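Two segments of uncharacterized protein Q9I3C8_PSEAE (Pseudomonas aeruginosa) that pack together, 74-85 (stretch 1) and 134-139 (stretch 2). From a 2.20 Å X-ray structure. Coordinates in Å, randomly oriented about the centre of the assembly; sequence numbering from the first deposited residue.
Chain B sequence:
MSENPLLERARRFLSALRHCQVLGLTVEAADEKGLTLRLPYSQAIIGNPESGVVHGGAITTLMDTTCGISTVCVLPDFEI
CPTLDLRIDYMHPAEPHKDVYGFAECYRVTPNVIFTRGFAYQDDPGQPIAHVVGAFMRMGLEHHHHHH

Stretch 1, residues 74-85: VLPDFEICPTLD
Stretch 2, residues 134-139: GAFMRM

How do the two backbones run? Residues 83-85 and 134-137 are neighbouring antiparallel strands, their directions 139° apart and their axes approaching to 4.5 Å; residues 74-82 lead in as loop or turn. Thr83 faces Phe136 as a non-hydrogen-bonded pair (CA to CA 4.6 Å), whereas Asp85 pairs with Ala135 (CA to CA 5.2 Å), so the register slips by one. This bulge coincides with Leu84, whose phi/psi of -100/-41 breaks the extended run between Thr83 (-64/132) and Asp85 (-155/136).

Which hydrogen bonds hold this register? Met137 N donates to Pro82 O at 2.8 Å, and Ala135 N to Asp85 O at 2.9 Å. At the bulge Ala135 O serves two donors: Leu84 N at 2.7 Å and, weakly, Asp85 N at 3.4 Å. Phe136 CA adds a CA-H...O contact to Pro82 O at 3.4 Å.

Where do apolar side chains meet? Leu84 (chi1 m, chi2 t) points toward the other stretch, bringing its CD2 to 3.8 Å from Met137 CB. Selenomethionine Met137 (chi1 t) then leads its end away. Pro82, C-gamma exo, rests its CD 3.6 Å from CG of selenomethionine Met139 (m, m, m). Phe136 (chi1 m, chi2 -87°) shares its sheet face with Thr83 (chi1 m); Cys81 O lies at the ring edge, 3.3 Å from Phe136 CD1, while Cys81 CB (chi1 m) sits 4.0 Å from Phe136 CB.

How does the charged pair beyond the strands connect? Glu79 (p, t, chi3 -75°) and Arg138 (m, t, p, chi4 168°) are bridged by a water, which donates to Glu79 OE2 at 2.7 Å and accepts from Arg138 NE at 2.7 Å. Leu75 (m, t) covers one guanidinium face, its CD2 3.6 Å from Arg138 NE.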

# COMPACT_ATOMS: atom_id res chain seq x y z
N VAL B 74 1.61 11.76 20.33
CA VAL B 74 0.44 12.61 20.17
C VAL B 74 -0.68 12.34 21.16
O VAL B 74 -1.66 13.07 21.18
CB VAL B 74 -0.14 12.55 18.74
CG1 VAL B 74 0.85 13.16 17.75
CG2 VAL B 74 -0.52 11.12 18.36
N LEU B 75 -0.62 11.21 21.85
CA LEU B 75 -1.68 10.86 22.77
C LEU B 75 -1.36 11.37 24.16
O LEU B 75 -0.21 11.31 24.59
CB LEU B 75 -1.90 9.35 22.78
CG LEU B 75 -2.39 8.80 21.45
CD1 LEU B 75 -2.65 7.31 21.54
CD2 LEU B 75 -3.66 9.54 21.02
N PRO B 76 -2.36 11.97 24.82
CA PRO B 76 -2.20 12.43 26.19
C PRO B 76 -2.03 11.28 27.18
O PRO B 76 -1.18 11.34 28.07
CB PRO B 76 -3.49 13.21 26.46
CG PRO B 76 -4.48 12.73 25.44
CD PRO B 76 -3.65 12.37 24.24
N ASP B 77 -2.74 10.18 26.96
CA ASP B 77 -2.64 9.04 27.85
C ASP B 77 -1.94 7.86 27.20
O ASP B 77 -1.96 7.71 25.99
CB ASP B 77 -4.02 8.62 28.33
CG ASP B 77 -4.80 9.79 28.87
OD1 ASP B 77 -4.33 10.40 29.86
OD2 ASP B 77 -5.79 10.20 28.22
N PHE B 78 -1.26 7.06 28.01
CA PHE B 78 -0.69 5.81 27.54
C PHE B 78 -1.79 4.90 27.03
O PHE B 78 -2.76 4.61 27.74
CB PHE B 78 0.11 5.12 28.65
CG PHE B 78 0.72 3.80 28.25
CD1 PHE B 78 1.21 3.61 26.96
CD2 PHE B 78 0.81 2.76 29.14
CE1 PHE B 78 1.70 2.37 26.57
CE2 PHE B 78 1.42 1.56 28.79
CZ PHE B 78 1.86 1.36 27.50
N GLU B 79 -1.66 4.46 25.78
CA GLU B 79 -2.47 3.37 25.28
C GLU B 79 -1.79 2.66 24.12
O GLU B 79 -0.88 3.19 23.48
CB GLU B 79 -3.86 3.88 24.87
CG GLU B 79 -3.84 4.95 23.80
CD GLU B 79 -5.23 5.35 23.35
OE1 GLU B 79 -5.86 4.58 22.60
OE2 GLU B 79 -5.66 6.47 23.70
N ILE B 80 -2.18 1.40 23.91
CA ILE B 80 -1.64 0.61 22.81
C ILE B 80 -2.64 0.59 21.66
O ILE B 80 -3.81 0.26 21.87
CB ILE B 80 -1.33 -0.82 23.27
CG1 ILE B 80 -0.17 -0.80 24.27
CG2 ILE B 80 -1.07 -1.73 22.07
CD1 ILE B 80 -0.12 -2.01 25.18
N CYS B 81 -2.21 1.07 20.49
CA CYS B 81 -3.09 1.32 19.35
C CYS B 81 -2.89 0.27 18.26
O CYS B 81 -1.82 0.20 17.66
CB CYS B 81 -2.82 2.71 18.75
SG CYS B 81 -3.27 4.13 19.78
N PRO B 82 -3.90 -0.58 18.03
CA PRO B 82 -3.85 -1.62 17.00
C PRO B 82 -3.61 -1.07 15.59
O PRO B 82 -4.19 -0.07 15.20
CB PRO B 82 -5.23 -2.27 17.08
CG PRO B 82 -5.71 -1.97 18.46
CD PRO B 82 -5.17 -0.61 18.79
N THR B 83 -2.74 -1.76 14.85
CA THR B 83 -2.46 -1.45 13.44
C THR B 83 -3.71 -1.67 12.58
O THR B 83 -4.46 -2.63 12.80
CB THR B 83 -1.31 -2.33 12.92
OG1 THR B 83 -0.18 -2.19 13.80
CG2 THR B 83 -0.88 -1.94 11.49
N LEU B 84 -4.02 -0.69 11.75
CA LEU B 84 -5.09 -0.82 10.76
C LEU B 84 -4.53 -1.13 9.37
O LEU B 84 -5.11 -1.91 8.61
CB LEU B 84 -5.94 0.47 10.70
CG LEU B 84 -6.68 0.81 12.00
CD1 LEU B 84 -7.40 2.13 11.89
CD2 LEU B 84 -7.62 -0.30 12.37
N ASP B 85 -3.42 -0.46 9.02
CA ASP B 85 -2.83 -0.55 7.68
C ASP B 85 -1.35 -0.23 7.79
O ASP B 85 -0.94 0.61 8.59
CB ASP B 85 -3.49 0.44 6.72
CG ASP B 85 -4.99 0.24 6.62
OD1 ASP B 85 -5.74 1.02 7.27
OD2 ASP B 85 -5.41 -0.68 5.87
N GLY B 134 1.67 3.96 8.10
CA GLY B 134 0.67 3.12 8.75
C GLY B 134 -0.43 3.93 9.40
O GLY B 134 -0.28 5.13 9.62
N ALA B 135 -1.52 3.25 9.73
CA ALA B 135 -2.65 3.88 10.40
C ALA B 135 -3.01 3.02 11.58
O ALA B 135 -2.91 1.79 11.51
CB ALA B 135 -3.85 3.99 9.45
N PHE B 136 -3.42 3.65 12.67
CA PHE B 136 -3.54 2.97 13.94
C PHE B 136 -4.85 3.35 14.59
O PHE B 136 -5.28 4.51 14.54
CB PHE B 136 -2.35 3.34 14.84
CG PHE B 136 -1.06 2.73 14.38
CD1 PHE B 136 -0.70 1.45 14.79
CD2 PHE B 136 -0.27 3.37 13.43
CE1 PHE B 136 0.41 0.83 14.24
CE2 PHE B 136 0.83 2.76 12.88
CZ PHE B 136 1.19 1.49 13.30
N MSE B 137 -5.44 2.41 15.31
CA MSE B 137 -6.74 2.63 15.91
C MSE B 137 -6.62 3.07 17.37
O MSE B 137 -6.06 2.35 18.18
CB MSE B 137 -7.55 1.34 15.83
CG MSE B 137 -8.88 1.42 16.53
SE MSE B 137 -10.29 1.96 15.30
CE MSE B 137 -11.10 0.20 15.02
N ARG B 138 -7.08 4.28 17.68
CA ARG B 138 -7.29 4.65 19.07
C ARG B 138 -8.47 3.90 19.64
O ARG B 138 -9.62 4.21 19.31
CB ARG B 138 -7.56 6.15 19.20
CG ARG B 138 -6.39 7.00 18.78
CD ARG B 138 -6.83 8.43 18.56
NE ARG B 138 -7.06 9.13 19.82
CZ ARG B 138 -7.22 10.44 19.94
NH1 ARG B 138 -7.20 11.21 18.86
NH2 ARG B 138 -7.42 10.97 21.13
N MSE B 139 -8.21 2.94 20.52
CA MSE B 139 -9.28 2.17 21.15
C MSE B 139 -10.01 2.95 22.26
O MSE B 139 -9.53 3.96 22.79
CB MSE B 139 -8.74 0.84 21.69
CG MSE B 139 -8.25 -0.12 20.61
SE MSE B 139 -9.56 -0.45 19.18
CE MSE B 139 -11.21 -0.67 20.26
O HOH W 1 -7.25 8.08 22.32